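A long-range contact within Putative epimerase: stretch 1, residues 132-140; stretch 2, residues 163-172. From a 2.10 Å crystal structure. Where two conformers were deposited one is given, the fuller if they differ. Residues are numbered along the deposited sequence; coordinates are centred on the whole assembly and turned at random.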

# COMPACT_ATOMS: atom_id res chain seq x y z
N LEU A 132 -2.92 -2.24 -18.96
CA LEU A 132 -3.61 -1.14 -18.30
C LEU A 132 -4.22 -1.62 -17.00
O LEU A 132 -5.04 -2.53 -16.99
CB LEU A 132 -4.71 -0.57 -19.20
CG LEU A 132 -5.53 0.58 -18.60
CD1 LEU A 132 -4.67 1.82 -18.30
CD2 LEU A 132 -6.68 0.94 -19.52
N LEU A 133 -3.81 -1.02 -15.89
CA LEU A 133 -4.38 -1.38 -14.61
C LEU A 133 -5.37 -0.31 -14.16
O LEU A 133 -5.06 0.88 -14.17
CB LEU A 133 -3.28 -1.56 -13.57
CG LEU A 133 -2.13 -2.48 -14.03
CD1 LEU A 133 -1.05 -2.58 -12.98
CD2 LEU A 133 -2.64 -3.86 -14.36
N ALA A 134 -6.56 -0.73 -13.75
CA ALA A 134 -7.53 0.23 -13.24
C ALA A 134 -7.32 0.43 -11.75
O ALA A 134 -7.66 -0.43 -10.94
CB ALA A 134 -8.97 -0.24 -13.53
N SER A 135 -6.74 1.57 -11.38
CA SER A 135 -6.70 1.98 -9.98
C SER A 135 -7.99 2.74 -9.73
O SER A 135 -9.05 2.39 -10.27
CB SER A 135 -5.47 2.85 -9.70
OG SER A 135 -5.34 3.15 -8.31
N SER A 136 -7.92 3.77 -8.89
CA SER A 136 -9.11 4.55 -8.58
C SER A 136 -8.73 5.95 -8.11
O SER A 136 -7.73 6.12 -7.44
CB SER A 136 -9.94 3.86 -7.49
OG SER A 136 -10.96 4.75 -7.04
N ALA A 137 -9.55 6.94 -8.44
CA ALA A 137 -9.32 8.27 -7.90
C ALA A 137 -9.57 8.33 -6.39
O ALA A 137 -9.28 9.34 -5.75
CB ALA A 137 -10.20 9.29 -8.61
N ASN A 138 -10.10 7.26 -5.80
CA ASN A 138 -10.32 7.22 -4.35
C ASN A 138 -9.00 7.25 -3.59
O ASN A 138 -8.98 7.50 -2.39
CB ASN A 138 -11.14 5.98 -3.95
CG ASN A 138 -12.61 6.08 -4.37
OD1 ASN A 138 -13.02 7.04 -5.02
ND2 ASN A 138 -13.40 5.07 -4.00
N ILE A 139 -7.90 6.98 -4.29
CA ILE A 139 -6.59 7.06 -3.64
C ILE A 139 -6.27 8.50 -3.18
O ILE A 139 -5.44 8.69 -2.27
CB ILE A 139 -5.46 6.52 -4.55
CG1 ILE A 139 -5.25 7.39 -5.81
CG2 ILE A 139 -5.72 5.05 -4.93
CD1 ILE A 139 -4.20 8.51 -5.67
N TYR A 140 -6.90 9.50 -3.79
CA TYR A 140 -6.71 10.90 -3.36
C TYR A 140 -7.46 11.19 -2.06
O TYR A 140 -7.14 12.15 -1.35
CB TYR A 140 -7.16 11.90 -4.44
CG TYR A 140 -6.41 11.79 -5.76
CD1 TYR A 140 -5.06 12.14 -5.86
CD2 TYR A 140 -7.05 11.33 -6.91
CE1 TYR A 140 -4.37 12.03 -7.08
CE2 TYR A 140 -6.37 11.21 -8.12
CZ TYR A 140 -5.03 11.57 -8.21
OH TYR A 140 -4.37 11.44 -9.41
N SER A 163 -5.86 -0.23 -0.66
CA SER A 163 -5.47 -1.42 -1.41
C SER A 163 -5.22 -1.07 -2.88
O SER A 163 -4.34 -1.65 -3.51
CB SER A 163 -6.53 -2.55 -1.28
OG SER A 163 -7.65 -2.38 -2.14
N LYS A 164 -5.98 -0.11 -3.41
CA LYS A 164 -5.76 0.35 -4.80
C LYS A 164 -4.43 1.07 -4.94
O LYS A 164 -3.69 0.86 -5.92
CB LYS A 164 -6.91 1.26 -5.25
CG LYS A 164 -8.20 0.52 -5.62
CD LYS A 164 -7.97 -0.37 -6.85
CE LYS A 164 -9.26 -0.79 -7.50
NZ LYS A 164 -8.97 -1.66 -8.69
N LEU A 165 -4.11 1.92 -3.97
CA LEU A 165 -2.83 2.61 -3.96
C LEU A 165 -1.68 1.61 -3.84
O LEU A 165 -0.67 1.72 -4.53
CB LEU A 165 -2.77 3.62 -2.81
CG LEU A 165 -1.52 4.48 -2.76
CD1 LEU A 165 -1.43 5.29 -4.05
CD2 LEU A 165 -1.49 5.41 -1.51
N ALA A 166 -1.86 0.64 -2.95
CA ALA A 166 -0.84 -0.38 -2.73
C ALA A 166 -0.65 -1.19 -4.01
O ALA A 166 0.47 -1.56 -4.36
CB ALA A 166 -1.23 -1.29 -1.57
N MET A 167 -1.75 -1.45 -4.73
CA MET A 167 -1.68 -2.13 -6.01
C MET A 167 -0.77 -1.37 -6.97
O MET A 167 0.06 -1.96 -7.67
CB MET A 167 -3.08 -2.31 -6.62
CG MET A 167 -3.06 -3.00 -7.99
SD MET A 167 -4.52 -2.67 -9.03
CE MET A 167 -4.25 -0.91 -9.31
N GLU A 168 -0.91 -0.04 -6.99
CA GLU A 168 -0.09 0.76 -7.90
C GLU A 168 1.39 0.54 -7.59
O GLU A 168 2.20 0.32 -8.51
CB GLU A 168 -0.42 2.25 -7.82
CG GLU A 168 -1.85 2.66 -8.19
CD GLU A 168 -2.04 4.18 -8.16
OE1 GLU A 168 -1.04 4.90 -7.96
OE2 GLU A 168 -3.18 4.67 -8.29
N TYR A 169 1.75 0.61 -6.30
CA TYR A 169 3.16 0.48 -5.93
C TYR A 169 3.65 -0.95 -6.21
O TYR A 169 4.76 -1.13 -6.69
CB TYR A 169 3.40 0.85 -4.46
CG TYR A 169 3.45 2.35 -4.21
CD1 TYR A 169 4.54 3.12 -4.62
CD2 TYR A 169 2.39 3.01 -3.58
CE1 TYR A 169 4.59 4.49 -4.38
CE2 TYR A 169 2.41 4.37 -3.37
CZ TYR A 169 3.51 5.10 -3.77
OH TYR A 169 3.53 6.44 -3.54
N ALA A 170 2.81 -1.94 -5.92
CA ALA A 170 3.19 -3.34 -6.17
C ALA A 170 3.40 -3.57 -7.66
O ALA A 170 4.32 -4.28 -8.06
CB ALA A 170 2.11 -4.30 -5.63
N ALA A 171 2.57 -2.94 -8.47
CA ALA A 171 2.66 -3.12 -9.92
C ALA A 171 3.93 -2.50 -10.52
O ALA A 171 4.51 -3.03 -11.47
CB ALA A 171 1.42 -2.54 -10.60
N LYS A 172 4.35 -1.36 -9.99
CA LYS A 172 5.54 -0.70 -10.50
C LYS A 172 6.79 -1.54 -10.31
O LYS A 172 7.80 -1.27 -10.95
CB LYS A 172 5.70 0.68 -9.86
CG LYS A 172 4.59 1.65 -10.29
CD LYS A 172 4.79 3.06 -9.71
CE LYS A 172 3.81 4.04 -10.36
NZ LYS A 172 3.99 5.44 -9.93

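A strand end and the short 3-10 turn that follows it pack against one face of a helix, through two buried side-chain hydrogen bonds set among apolar contacts. The strand of stretch 1 runs nearly antiparallel to the helix of stretch 2 (160°), their axes 10.0 Å apart at closest approach, and the contact buries 421 Å² over both sides. Where the strand gives way to loop, Ser 135 (chi1 t) donates from OG to OE2 of Glu 168 at 2.6 Å; the glutamate CA-to-CB bond points sideways, but with chi1 m and chi2 t the carboxylate comes nearer and meets the serine. The CA-to-CB bond of Lys 164 points toward stretch 1, and its chain, fully extended beyond chi2, carries NZ to 2.9 Å from the backbone O of Ala 134, to which it donates a hydrogen bond. CG of Lys 164 also lies 4.2 Å from CB of Ser 136. Met 167 sends its CE to 3.8 Å from CA of Ser 135, its terminal methyl resting on the backbone there. Apolar contacts lie at both ends: Leu 133 CD1 packs tightly on Ala 171 CB at 3.4 Å, while Ile 139 CG2 sits 3.9 Å from Leu 165 CB. Within stretch 1, Asn 138 N donates to Ser 136 OG (2.9 Å), tying the serine to the turn that carries Ile 139.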